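Local structure of globin (Chloroflexus aurantiacus, 5D1V) at residues E13-R17 with R49-M53; V20-Y24 with G44-R49; W88-L93 with F113-A117. The protein binds heme and, as a group II truncated hemoglobin, probably binds and carries oxygen. The contacts are given in a common frame with arbitrary orientation. Numbering follows the deposited sequence.

Contact 1 of 3, residues E13-R17 with R49-M53; sequences EATFR and RLFLM. With HEM (protoporphyrin IX containing Fe), chain C.
This is the outer part of the B–E helix packing in a truncated-globin two-over-two fold, segment 13-17 on the B helix and 49-53 on the E helix. Their axes pass 9.8 Å apart with N-to-C directions at 134°, and F16 and R49 set the register (CA–CA 6.3 Å). F16, chi1 m, points toward segment 49-53. M53 CA makes a CH-pi contact over its ring, 4.2 Å from the centroid and only 2° off the normal, while F16 CD1 meets L52 CB at 3.7 Å and F16 CB meets M53 CG at 3.8 Å. M53 runs m, t, p, which brings its CE to 3.8 Å from E13 CG. F51 CB lies 3.4 Å from the heme methyl HEM CMA. Toward solvent, R49 (t, t, p) and R17 (m, t, t) stack guanidiniums, centres 3.8 Å apart and planes at 18°. Extended E13 (t, t) offsets these like charges: E13 OE2 makes salt bridges to R17 NH2 at 3.2 Å and, a long one, to R49 NH1 at 3.3 Å.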
loop_
_atom_site.group_PDB
_atom_site.type_symbol
_atom_site.label_atom_id
_atom_site.label_comp_id
_atom_site.label_asym_id
_atom_site.label_seq_id
_atom_site.Cartn_x
_atom_site.Cartn_y
_atom_site.Cartn_z
ATOM N N GLU A 13 -7.903 18.991 15.685
ATOM C CA GLU A 13 -8.512 17.904 16.483
ATOM C C GLU A 13 -9.573 17.138 15.718
ATOM O O GLU A 13 -9.646 15.906 15.747
ATOM C CB GLU A 13 -9.135 18.486 17.758
ATOM C CG GLU A 13 -9.786 17.443 18.655
ATOM C CD GLU A 13 -10.197 17.979 20.009
ATOM O OE1 GLU A 13 -10.286 19.207 20.160
ATOM O OE2 GLU A 13 -10.426 17.160 20.927
ATOM N N ALA A 14 -10.434 17.886 15.055
ATOM C CA ALA A 14 -11.525 17.286 14.317
ATOM C C ALA A 14 -11.019 16.262 13.293
ATOM O O ALA A 14 -11.609 15.203 13.118
ATOM C CB ALA A 14 -12.326 18.356 13.650
ATOM N N THR A 15 -9.895 16.550 12.655
ATOM C CA THR A 15 -9.339 15.647 11.644
ATOM C C THR A 15 -8.785 14.392 12.296
ATOM O O THR A 15 -8.984 13.287 11.811
ATOM C CB THR A 15 -8.277 16.368 10.833
ATOM O OG1 THR A 15 -8.885 17.524 10.228
ATOM C CG2 THR A 15 -7.717 15.486 9.734
ATOM N N PHE A 16 -8.106 14.549 13.422
ATOM C CA PHE A 16 -7.576 13.376 14.126
ATOM C C PHE A 16 -8.697 12.466 14.634
ATOM O O PHE A 16 -8.538 11.236 14.679
ATOM C CB PHE A 16 -6.661 13.837 15.248
ATOM C CG PHE A 16 -5.322 14.311 14.735
ATOM C CD1 PHE A 16 -4.331 13.408 14.415
ATOM C CD2 PHE A 16 -5.100 15.644 14.520
ATOM C CE1 PHE A 16 -3.116 13.848 13.903
ATOM C CE2 PHE A 16 -3.904 16.088 14.007
ATOM C CZ PHE A 16 -2.913 15.195 13.700
ATOM N N ARG A 17 -9.844 13.053 14.961
ATOM C CA ARG A 17 -10.980 12.244 15.413
ATOM C C ARG A 17 -11.434 11.366 14.243
ATOM O O ARG A 17 -11.664 10.154 14.423
ATOM C CB ARG A 17 -12.127 13.114 15.929
ATOM C CG ARG A 17 -11.910 13.653 17.334
ATOM C CD ARG A 17 -13.152 14.383 17.831
ATOM N NE ARG A 17 -12.947 15.058 19.118
ATOM C CZ ARG A 17 -13.086 14.479 20.305
ATOM N NH1 ARG A 17 -13.441 13.208 20.385
ATOM N NH2 ARG A 17 -12.869 15.171 21.423
ATOM N N ARG A 49 -5.524 8.902 19.846
ATOM C CA ARG A 49 -5.884 10.198 19.263
ATOM C C ARG A 49 -5.066 11.329 19.886
ATOM O O ARG A 49 -4.487 12.135 19.156
ATOM C CB ARG A 49 -7.372 10.507 19.413
ATOM C CG ARG A 49 -7.763 11.858 18.784
ATOM C CD ARG A 49 -9.223 12.168 18.911
ATOM N NE ARG A 49 -9.748 11.850 20.241
ATOM C CZ ARG A 49 -9.843 12.701 21.255
ATOM N NH1 ARG A 49 -9.478 13.981 21.132
ATOM N NH2 ARG A 49 -10.328 12.264 22.403
ATOM N N LEU A 50 -4.989 11.371 21.223
ATOM C CA LEU A 50 -4.275 12.451 21.892
ATOM C C LEU A 50 -2.784 12.413 21.546
ATOM O O LEU A 50 -2.158 13.460 21.354
ATOM C CB LEU A 50 -4.460 12.374 23.396
ATOM C CG LEU A 50 -5.922 12.551 23.840
ATOM C CD1 LEU A 50 -6.035 12.367 25.348
ATOM C CD2 LEU A 50 -6.519 13.886 23.429
ATOM N N PHE A 51 -2.224 11.214 21.437
ATOM C CA PHE A 51 -0.835 11.089 21.047
ATOM C C PHE A 51 -0.600 11.684 19.664
ATOM O O PHE A 51 0.324 12.470 19.474
ATOM C CB PHE A 51 -0.350 9.643 21.017
ATOM C CG PHE A 51 0.995 9.525 20.367
ATOM C CD1 PHE A 51 2.128 10.025 20.998
ATOM C CD2 PHE A 51 1.117 9.045 19.070
ATOM C CE1 PHE A 51 3.371 9.978 20.377
ATOM C CE2 PHE A 51 2.341 8.997 18.432
ATOM C CZ PHE A 51 3.487 9.470 19.088
ATOM N N LEU A 52 -1.420 11.289 18.691
ATOM C CA LEU A 52 -1.233 11.787 17.341
ATOM C C LEU A 52 -1.355 13.308 17.317
ATOM O O LEU A 52 -0.552 14.008 16.681
ATOM C CB LEU A 52 -2.236 11.154 16.384
ATOM C CG LEU A 52 -2.050 9.640 16.215
ATOM C CD1 LEU A 52 -3.231 9.038 15.434
ATOM C CD2 LEU A 52 -0.724 9.308 15.543
ATOM N N MET A 53 -2.355 13.816 18.020
ATOM C CA MET A 53 -2.566 15.260 18.084
ATOM C C MET A 53 -1.317 15.971 18.590
ATOM O O MET A 53 -0.877 16.983 18.033
ATOM C CB MET A 53 -3.759 15.592 18.997
ATOM C CG MET A 53 -5.096 15.187 18.392
ATOM S SD MET A 53 -6.448 15.286 19.575
ATOM C CE MET A 53 -6.320 16.979 20.085
HETATM C CHA HEM C . -1.480 1.478 22.017
HETATM C CHB HEM C . 0.598 4.374 18.716
HETATM C CHC HEM C . 1.979 0.436 16.189
HETATM C CHD HEM C . -1.087 -2.180 18.889
HETATM C C1A HEM C . -1.000 2.593 21.378
HETATM C C2A HEM C . -1.002 3.947 21.907
HETATM C C3A HEM C . -0.419 4.741 20.998
HETATM C C4A HEM C . -0.026 3.911 19.861
HETATM C CMA HEM C . -0.156 6.278 21.014
HETATM C CAA HEM C . -1.570 4.339 23.290
HETATM C CBA HEM C . -0.362 4.514 24.225
HETATM C CGA HEM C . -0.874 4.714 25.641
HETATM O O1A HEM C . -1.427 3.759 26.235
HETATM O O2A HEM C . -0.720 5.825 26.191
HETATM C C1B HEM C . 1.170 3.560 17.749
HETATM C C2B HEM C . 1.981 3.990 16.632
HETATM C C3B HEM C . 2.364 2.879 15.962
HETATM C C4B HEM C . 1.791 1.740 16.601
HETATM C CMB HEM C . 2.320 5.467 16.317
HETATM C CAB HEM C . 3.221 2.704 14.689
HETATM C CBB HEM C . 3.438 3.765 13.911
HETATM C C1C HEM C . 1.255 -0.628 16.671
HETATM C C2C HEM C . 1.255 -1.985 16.144
HETATM C C3C HEM C . 0.396 -2.685 16.928
HETATM C C4C HEM C . -0.178 -1.812 17.922
HETATM C CMC HEM C . 2.131 -2.459 14.947
HETATM C CAC HEM C . -0.020 -4.149 16.783
HETATM C CBC HEM C . 0.032 -4.620 15.542
HETATM C C1D HEM C . -1.416 -1.449 20.009
HETATM C C2D HEM C . -2.181 -1.910 21.162
HETATM C C3D HEM C . -2.272 -0.888 22.034
HETATM C C4D HEM C . -1.581 0.243 21.448
HETATM C CMD HEM C . -2.744 -3.330 21.331
HETATM C CAD HEM C . -2.975 -0.873 23.401
HETATM C CBD HEM C . -4.369 -0.299 23.195
HETATM C CGD HEM C . -5.127 -0.201 24.485
HETATM O O1D HEM C . -6.372 -0.037 24.407
HETATM O O2D HEM C . -4.499 -0.303 25.575
HETATM N NA HEM C . -0.380 2.612 20.135
HETATM N NB HEM C . 1.081 2.184 17.703
HETATM N NC HEM C . 0.404 -0.582 17.758
HETATM N ND HEM C . -1.074 -0.141 20.234
HETATM FE FE HEM C . -0.024 0.996 18.930
HETATM O O HOH W 1 -1.888 1.409 17.919
#

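Contact 2 of 3, residues V20-Y24 with G44-R49; sequences VDIFY and GKEHQR. With HEM (protoporphyrin IX containing Fe), chain C.
On the distal side of the heme pocket, the B and E helices of the truncated-globin fold cross here. Segments 20-24 (B) and 44-49 (E) are both helical, axes 10.6 Å apart with N-to-C directions at 132°, and V20 and R49 nearest (CA–CA 6.1 Å). V20, chi1 t, puts CG1 3.6 Å from K45 CG and CG2 3.7 Å from R49 CA. K45 is all-trans and lies along the Y24 ring: K45 CB sits 3.9 Å from the centroid, 8° off the normal, a CH-pi contact. K45 NZ then reaches D21 OD1 at 2.8 Å, a hydrogen-bonded salt bridge. Y24 (chi1 -101°) has Q48 OE1 at its ring edge, 3.4 Å from Y24 CE1. Q48 (t, t, chi3 50°) carries NE2 to 3.5 Å from F23 CE2 and 3.2 Å from the iron-bound water O. G44 CA is 3.4 Å from propionate HEM O1D, where a CB would clash. H47, predicted as the distal iron ligand, stands instead by the other propionate, its CB 3.9 Å from HEM O2A. Charge is thus paired at the outer edge, whereas inward Q48 OE1 is buried without a polar partner; NE2 is the amide atom nearer the water.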
loop_
_atom_site.group_PDB
_atom_site.type_symbol
_atom_site.label_atom_id
_atom_site.label_comp_id
_atom_site.label_asym_id
_atom_site.label_seq_id
_atom_site.Cartn_x
_atom_site.Cartn_y
_atom_site.Cartn_z
ATOM N N VAL A 20 -8.809 8.518 13.596
ATOM C CA VAL A 20 -8.759 7.450 14.606
ATOM C C VAL A 20 -10.047 6.632 14.565
ATOM O O VAL A 20 -9.996 5.421 14.749
ATOM C CB VAL A 20 -8.502 8.026 16.017
ATOM C CG1 VAL A 20 -8.627 6.953 17.068
ATOM C CG2 VAL A 20 -7.124 8.663 16.083
ATOM N N ASP A 21 -11.185 7.273 14.307
ATOM C CA ASP A 21 -12.441 6.536 14.152
ATOM C C ASP A 21 -12.309 5.492 13.026
ATOM O O ASP A 21 -12.746 4.352 13.162
ATOM C CB ASP A 21 -13.631 7.458 13.832
ATOM C CG ASP A 21 -14.157 8.233 15.048
ATOM O OD1 ASP A 21 -13.675 8.049 16.182
ATOM O OD2 ASP A 21 -15.086 9.028 14.842
ATOM N N ILE A 22 -11.732 5.891 11.907
ATOM C CA ILE A 22 -11.673 5.020 10.739
ATOM C C ILE A 22 -10.686 3.886 11.027
ATOM O O ILE A 22 -10.922 2.710 10.712
ATOM C CB ILE A 22 -11.304 5.828 9.496
ATOM C CG1 ILE A 22 -12.468 6.741 9.118
ATOM C CG2 ILE A 22 -11.006 4.906 8.312
ATOM C CD1 ILE A 22 -12.077 7.809 8.090
ATOM N N PHE A 23 -9.573 4.254 11.647
ATOM C CA PHE A 23 -8.517 3.305 11.964
ATOM C C PHE A 23 -9.083 2.251 12.920
ATOM O O PHE A 23 -8.954 1.062 12.667
ATOM C CB PHE A 23 -7.314 4.021 12.566
ATOM C CG PHE A 23 -6.266 3.097 13.095
ATOM C CD1 PHE A 23 -5.438 2.424 12.221
ATOM C CD2 PHE A 23 -6.111 2.893 14.452
ATOM C CE1 PHE A 23 -4.467 1.575 12.677
ATOM C CE2 PHE A 23 -5.125 2.020 14.926
ATOM C CZ PHE A 23 -4.314 1.362 14.024
ATOM N N TYR A 24 -9.736 2.686 13.994
ATOM C CA TYR A 24 -10.216 1.741 14.995
ATOM C C TYR A 24 -11.339 0.850 14.462
ATOM O O TYR A 24 -11.434 -0.319 14.842
ATOM C CB TYR A 24 -10.647 2.486 16.254
ATOM C CG TYR A 24 -9.579 2.387 17.320
ATOM C CD1 TYR A 24 -8.466 3.204 17.301
ATOM C CD2 TYR A 24 -9.672 1.443 18.319
ATOM C CE1 TYR A 24 -7.473 3.090 18.249
ATOM C CE2 TYR A 24 -8.702 1.319 19.275
ATOM C CZ TYR A 24 -7.588 2.140 19.239
ATOM O OH TYR A 24 -6.625 2.018 20.210
ATOM N N GLY A 44 -7.998 3.356 25.174
ATOM C CA GLY A 44 -6.851 3.294 24.292
ATOM C C GLY A 44 -7.036 4.102 23.021
ATOM O O GLY A 44 -6.092 4.722 22.535
ATOM N N LYS A 45 -8.257 4.104 22.487
ATOM C CA LYS A 45 -8.591 4.909 21.321
ATOM C C LYS A 45 -8.349 6.386 21.595
ATOM O O LYS A 45 -7.703 7.055 20.784
ATOM C CB LYS A 45 -10.046 4.666 20.904
ATOM C CG LYS A 45 -10.485 5.401 19.673
ATOM C CD LYS A 45 -11.979 5.105 19.401
ATOM C CE LYS A 45 -12.458 5.933 18.224
ATOM N NZ LYS A 45 -13.911 6.236 18.277
ATOM N N GLU A 46 -8.814 6.878 22.749
ATOM C CA GLU A 46 -8.611 8.277 23.102
ATOM C C GLU A 46 -7.123 8.565 23.285
ATOM O O GLU A 46 -6.641 9.617 22.854
ATOM C CB GLU A 46 -9.381 8.668 24.373
ATOM C CG GLU A 46 -9.077 10.124 24.775
ATOM C CD GLU A 46 -9.937 10.665 25.884
ATOM O OE1 GLU A 46 -10.362 9.872 26.754
ATOM O OE2 GLU A 46 -10.166 11.898 25.889
ATOM N N HIS A 47 -6.396 7.628 23.899
ATOM C CA HIS A 47 -4.966 7.812 24.122
ATOM C C HIS A 47 -4.259 7.903 22.790
ATOM O O HIS A 47 -3.377 8.751 22.611
ATOM C CB HIS A 47 -4.372 6.672 24.970
ATOM C CG HIS A 47 -4.852 6.686 26.382
ATOM N ND1 HIS A 47 -4.899 5.555 27.171
ATOM C CD2 HIS A 47 -5.323 7.699 27.146
ATOM C CE1 HIS A 47 -5.380 5.875 28.356
ATOM N NE2 HIS A 47 -5.639 7.170 28.369
ATOM N N GLN A 48 -4.646 7.066 21.832
ATOM C CA GLN A 48 -3.972 7.129 20.550
ATOM C C GLN A 48 -4.264 8.467 19.843
ATOM O O GLN A 48 -3.352 9.082 19.272
ATOM C CB GLN A 48 -4.378 5.985 19.651
ATOM C CG GLN A 48 -3.463 5.937 18.417
ATOM C CD GLN A 48 -3.992 5.063 17.352
ATOM O OE1 GLN A 48 -5.151 5.183 16.966
ATOM N NE2 GLN A 48 -3.149 4.161 16.854
ATOM N N ARG A 49 -5.524 8.902 19.846
ATOM C CA ARG A 49 -5.884 10.198 19.263
ATOM C C ARG A 49 -5.066 11.329 19.886
ATOM O O ARG A 49 -4.487 12.135 19.156
ATOM C CB ARG A 49 -7.372 10.507 19.413
ATOM C CG ARG A 49 -7.763 11.858 18.784
ATOM C CD ARG A 49 -9.223 12.168 18.911
ATOM N NE ARG A 49 -9.748 11.850 20.241
ATOM C CZ ARG A 49 -9.843 12.701 21.255
ATOM N NH1 ARG A 49 -9.478 13.981 21.132
ATOM N NH2 ARG A 49 -10.328 12.264 22.403
HETATM C CHA HEM C . -1.480 1.478 22.017
HETATM C CHB HEM C . 0.598 4.374 18.716
HETATM C CHC HEM C . 1.979 0.436 16.189
HETATM C CHD HEM C . -1.087 -2.180 18.889
HETATM C C1A HEM C . -1.000 2.593 21.378
HETATM C C2A HEM C . -1.002 3.947 21.907
HETATM C C3A HEM C . -0.419 4.741 20.998
HETATM C C4A HEM C . -0.026 3.911 19.861
HETATM C CMA HEM C . -0.156 6.278 21.014
HETATM C CAA HEM C . -1.570 4.339 23.290
HETATM C CBA HEM C . -0.362 4.514 24.225
HETATM C CGA HEM C . -0.874 4.714 25.641
HETATM O O1A HEM C . -1.427 3.759 26.235
HETATM O O2A HEM C . -0.720 5.825 26.191
HETATM C C1B HEM C . 1.170 3.560 17.749
HETATM C C2B HEM C . 1.981 3.990 16.632
HETATM C C3B HEM C . 2.364 2.879 15.962
HETATM C C4B HEM C . 1.791 1.740 16.601
HETATM C CMB HEM C . 2.320 5.467 16.317
HETATM C CAB HEM C . 3.221 2.704 14.689
HETATM C CBB HEM C . 3.438 3.765 13.911
HETATM C C1C HEM C . 1.255 -0.628 16.671
HETATM C C2C HEM C . 1.255 -1.985 16.144
HETATM C C3C HEM C . 0.396 -2.685 16.928
HETATM C C4C HEM C . -0.178 -1.812 17.922
HETATM C CMC HEM C . 2.131 -2.459 14.947
HETATM C CAC HEM C . -0.020 -4.149 16.783
HETATM C CBC HEM C . 0.032 -4.620 15.542
HETATM C C1D HEM C . -1.416 -1.449 20.009
HETATM C C2D HEM C . -2.181 -1.910 21.162
HETATM C C3D HEM C . -2.272 -0.888 22.034
HETATM C C4D HEM C . -1.581 0.243 21.448
HETATM C CMD HEM C . -2.744 -3.330 21.331
HETATM C CAD HEM C . -2.975 -0.873 23.401
HETATM C CBD HEM C . -4.369 -0.299 23.195
HETATM C CGD HEM C . -5.127 -0.201 24.485
HETATM O O1D HEM C . -6.372 -0.037 24.407
HETATM O O2D HEM C . -4.499 -0.303 25.575
HETATM N NA HEM C . -0.380 2.612 20.135
HETATM N NB HEM C . 1.081 2.184 17.703
HETATM N NC HEM C . 0.404 -0.582 17.758
HETATM N ND HEM C . -1.074 -0.141 20.234
HETATM FE FE HEM C . -0.024 0.996 18.930
HETATM O O HOH W 1 -1.888 1.409 17.919
#

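Contact 3 of 3, residues W88-L93 with F113-A117; sequences WLEHML and FRHAA. With HEM (protoporphyrin IX containing Fe), chain C.
W88 lies with its indole over the heme, its CD1 3.3 Å from HEM C1C; its chi1 is t and chi2 99°. That pose aims W88 NE1 at the iron-bound water, which accepts a hydrogen bond at 2.9 Å. A tryptophan here on the G helix is a hallmark of group II truncated hemoglobins. The G and H helices, carrying segments 88-93 and 113-117, run nearly antiparallel at 156°, axes 10.4 Å apart, with L89 and A117 nearest (CA–CA 6.9 Å). F113, chi1 m, presents its face to the W88 six-membered ring edge, an offset edge-to-face pair with centroids 5.7 Å apart and planes at 63°; W88 CH2 and F113 CD1 are 3.8 Å apart. M92 (t, p, p) folds across F113: its CG stands 3.7 Å from the centroid, 18° off the normal, and its SD obliquely at 4.5 Å, a Met-aromatic contact. L89 (t, p) fills the space beside them, CD1 4.0 Å from F113 CB and 4.3 Å from A117 CB. Heme vinyl carbon HEM CBB lies 3.1 Å from A116 CB. Farther out, L93 CD1 sits over the R114 guanidinium, 3.5 Å from R114 NH2; R114 salt-bridges E110 and hydrogen-bonds A29 of the second subunit. Apart from that guanidinium the contact is apolar and aromatic, while W88 NE1 points to the water, consistent with steadying an iron ligand as in other group II truncated hemoglobins.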
loop_
_atom_site.group_PDB
_atom_site.type_symbol
_atom_site.label_atom_id
_atom_site.label_comp_id
_atom_site.label_asym_id
_atom_site.label_seq_id
_atom_site.Cartn_x
_atom_site.Cartn_y
_atom_site.Cartn_z
ATOM N N TRP A 88 -1.299 -3.095 10.856
ATOM C CA TRP A 88 -1.437 -1.773 11.416
ATOM C C TRP A 88 -1.276 -0.674 10.344
ATOM O O TRP A 88 -2.102 0.246 10.211
ATOM C CB TRP A 88 -0.402 -1.608 12.521
ATOM C CG TRP A 88 -0.658 -0.442 13.391
ATOM C CD1 TRP A 88 -1.263 -0.449 14.611
ATOM C CD2 TRP A 88 -0.317 0.924 13.123
ATOM N NE1 TRP A 88 -1.305 0.811 15.122
ATOM C CE2 TRP A 88 -0.747 1.677 14.235
ATOM C CE3 TRP A 88 0.334 1.583 12.068
ATOM C CZ2 TRP A 88 -0.567 3.061 14.320
ATOM C CZ3 TRP A 88 0.501 2.959 12.153
ATOM C CH2 TRP A 88 0.040 3.678 13.270
ATOM N N LEU A 89 -0.223 -0.797 9.556
ATOM C CA LEU A 89 0.112 0.219 8.553
ATOM C C LEU A 89 -0.961 0.270 7.470
ATOM O O LEU A 89 -1.348 1.354 7.033
ATOM C CB LEU A 89 1.477 -0.071 7.954
ATOM C CG LEU A 89 2.205 1.068 7.284
ATOM C CD1 LEU A 89 2.420 2.224 8.259
ATOM C CD2 LEU A 89 3.525 0.519 6.805
ATOM N N GLU A 90 -1.466 -0.892 7.054
ATOM C CA GLU A 90 -2.566 -0.927 6.085
ATOM C C GLU A 90 -3.718 -0.033 6.549
ATOM O O GLU A 90 -4.247 0.803 5.788
ATOM C CB GLU A 90 -3.071 -2.361 5.878
ATOM C CG GLU A 90 -4.290 -2.446 4.973
ATOM C CD GLU A 90 -4.857 -3.843 4.817
ATOM O OE1 GLU A 90 -4.132 -4.829 5.082
ATOM O OE2 GLU A 90 -6.019 -3.955 4.365
ATOM N N HIS A 91 -4.120 -0.218 7.799
ATOM C CA HIS A 91 -5.303 0.465 8.275
ATOM C C HIS A 91 -5.036 1.929 8.554
ATOM O O HIS A 91 -5.908 2.758 8.317
ATOM C CB HIS A 91 -5.851 -0.243 9.504
ATOM C CG HIS A 91 -6.273 -1.647 9.217
ATOM N ND1 HIS A 91 -6.988 -1.987 8.090
ATOM C CD2 HIS A 91 -6.079 -2.797 9.901
ATOM C CE1 HIS A 91 -7.206 -3.288 8.087
ATOM N NE2 HIS A 91 -6.663 -3.801 9.174
ATOM N N MET A 92 -3.834 2.270 9.018
ATOM C CA MET A 92 -3.574 3.679 9.293
ATOM C C MET A 92 -3.398 4.425 7.992
ATOM O O MET A 92 -3.845 5.570 7.841
ATOM C CB MET A 92 -2.340 3.905 10.175
ATOM C CG MET A 92 -2.159 5.410 10.549
ATOM S SD MET A 92 -3.546 6.090 11.519
ATOM C CE MET A 92 -3.264 5.344 13.107
ATOM N N LEU A 93 -2.735 3.819 7.023
ATOM C CA LEU A 93 -2.641 4.519 5.752
ATOM C C LEU A 93 -4.022 4.714 5.119
ATOM O O LEU A 93 -4.303 5.770 4.547
ATOM C CB LEU A 93 -1.700 3.770 4.813
ATOM C CG LEU A 93 -0.279 3.738 5.367
ATOM C CD1 LEU A 93 0.657 3.090 4.345
ATOM C CD2 LEU A 93 0.243 5.097 5.779
ATOM N N PHE A 113 4.693 7.192 10.146
ATOM C CA PHE A 113 4.054 5.919 10.474
ATOM C C PHE A 113 4.867 4.721 9.969
ATOM O O PHE A 113 4.954 3.687 10.643
ATOM C CB PHE A 113 2.641 5.877 9.892
ATOM C CG PHE A 113 1.649 6.755 10.611
ATOM C CD1 PHE A 113 1.624 6.830 11.987
ATOM C CD2 PHE A 113 0.742 7.516 9.889
ATOM C CE1 PHE A 113 0.687 7.637 12.645
ATOM C CE2 PHE A 113 -0.187 8.319 10.536
ATOM C CZ PHE A 113 -0.211 8.378 11.907
ATOM N N ARG A 114 5.447 4.848 8.785
ATOM C CA ARG A 114 6.174 3.725 8.192
ATOM C C ARG A 114 7.392 3.435 9.054
ATOM O O ARG A 114 7.732 2.290 9.320
ATOM C CB ARG A 114 6.582 4.013 6.741
ATOM C CG ARG A 114 5.416 3.956 5.769
ATOM C CD ARG A 114 5.838 4.176 4.316
ATOM N NE ARG A 114 4.728 4.157 3.366
ATOM C CZ ARG A 114 4.189 3.050 2.836
ATOM N NH1 ARG A 114 4.628 1.841 3.180
ATOM N NH2 ARG A 114 3.196 3.171 1.970
ATOM N N HIS A 115 8.039 4.485 9.526
ATOM C CA HIS A 115 9.203 4.315 10.376
ATOM C C HIS A 115 8.807 3.761 11.744
ATOM O O HIS A 115 9.392 2.794 12.219
ATOM C CB HIS A 115 9.922 5.655 10.531
ATOM C CG HIS A 115 11.236 5.568 11.244
ATOM N ND1 HIS A 115 11.351 5.593 12.614
ATOM C CD2 HIS A 115 12.495 5.483 10.759
ATOM C CE1 HIS A 115 12.631 5.527 12.946
ATOM N NE2 HIS A 115 13.342 5.461 11.841
ATOM N N ALA A 116 7.788 4.364 12.353
ATOM C CA ALA A 116 7.351 4.000 13.701
ATOM C C ALA A 116 6.842 2.548 13.765
ATOM O O ALA A 116 7.129 1.816 14.736
ATOM C CB ALA A 116 6.289 4.946 14.152
ATOM N N ALA A 117 6.079 2.145 12.755
ATOM C CA ALA A 117 5.543 0.784 12.717
ATOM C C ALA A 117 6.670 -0.248 12.642
ATOM O O ALA A 117 6.603 -1.271 13.289
ATOM C CB ALA A 117 4.601 0.604 11.559
HETATM C CHA HEM C . -1.480 1.478 22.017
HETATM C CHB HEM C . 0.598 4.374 18.716
HETATM C CHC HEM C . 1.979 0.436 16.189
HETATM C CHD HEM C . -1.087 -2.180 18.889
HETATM C C1A HEM C . -1.000 2.593 21.378
HETATM C C2A HEM C . -1.002 3.947 21.907
HETATM C C3A HEM C . -0.419 4.741 20.998
HETATM C C4A HEM C . -0.026 3.911 19.861
HETATM C CMA HEM C . -0.156 6.278 21.014
HETATM C CAA HEM C . -1.570 4.339 23.290
HETATM C CBA HEM C . -0.362 4.514 24.225
HETATM C CGA HEM C . -0.874 4.714 25.641
HETATM O O1A HEM C . -1.427 3.759 26.235
HETATM O O2A HEM C . -0.720 5.825 26.191
HETATM C C1B HEM C . 1.170 3.560 17.749
HETATM C C2B HEM C . 1.981 3.990 16.632
HETATM C C3B HEM C . 2.364 2.879 15.962
HETATM C C4B HEM C . 1.791 1.740 16.601
HETATM C CMB HEM C . 2.320 5.467 16.317
HETATM C CAB HEM C . 3.221 2.704 14.689
HETATM C CBB HEM C . 3.438 3.765 13.911
HETATM C C1C HEM C . 1.255 -0.628 16.671
HETATM C C2C HEM C . 1.255 -1.985 16.144
HETATM C C3C HEM C . 0.396 -2.685 16.928
HETATM C C4C HEM C . -0.178 -1.812 17.922
HETATM C CMC HEM C . 2.131 -2.459 14.947
HETATM C CAC HEM C . -0.020 -4.149 16.783
HETATM C CBC HEM C . 0.032 -4.620 15.542
HETATM C C1D HEM C . -1.416 -1.449 20.009
HETATM C C2D HEM C . -2.181 -1.910 21.162
HETATM C C3D HEM C . -2.272 -0.888 22.034
HETATM C C4D HEM C . -1.581 0.243 21.448
HETATM C CMD HEM C . -2.744 -3.330 21.331
HETATM C CAD HEM C . -2.975 -0.873 23.401
HETATM C CBD HEM C . -4.369 -0.299 23.195
HETATM C CGD HEM C . -5.127 -0.201 24.485
HETATM O O1D HEM C . -6.372 -0.037 24.407
HETATM O O2D HEM C . -4.499 -0.303 25.575
HETATM N NA HEM C . -0.380 2.612 20.135
HETATM N NB HEM C . 1.081 2.184 17.703
HETATM N NC HEM C . 0.404 -0.582 17.758
HETATM N ND HEM C . -1.074 -0.141 20.234
HETATM FE FE HEM C . -0.024 0.996 18.930
HETATM O O HOH W 1 -1.888 1.409 17.919
#

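How the contacts relate
Contacts 1 and 2 are successive parts of one interface between helices 13-28 and 42-55 and share R49; contact 3 joins a second helix pair, 82-98 with 105-119. Contact 1 is partly buried and dominated at its rim by arginines and a carboxylate, and adds only F51 to the heme pocket; contacts 2 and 3 are buried and supply more pocket residues, contact 3 with the more apolar interior. The two pairs pack on each other: L52 CD2 of contact 1 meets F113 CE1 at 3.6 Å, and F23 of contact 2 and W88 pair edge-to-face, F23 CZ 3.2 Å from W88 NE1. The iron-bound water is approached by Q48 of contact 2 and hydrogen-bonded by W88 of contact 3.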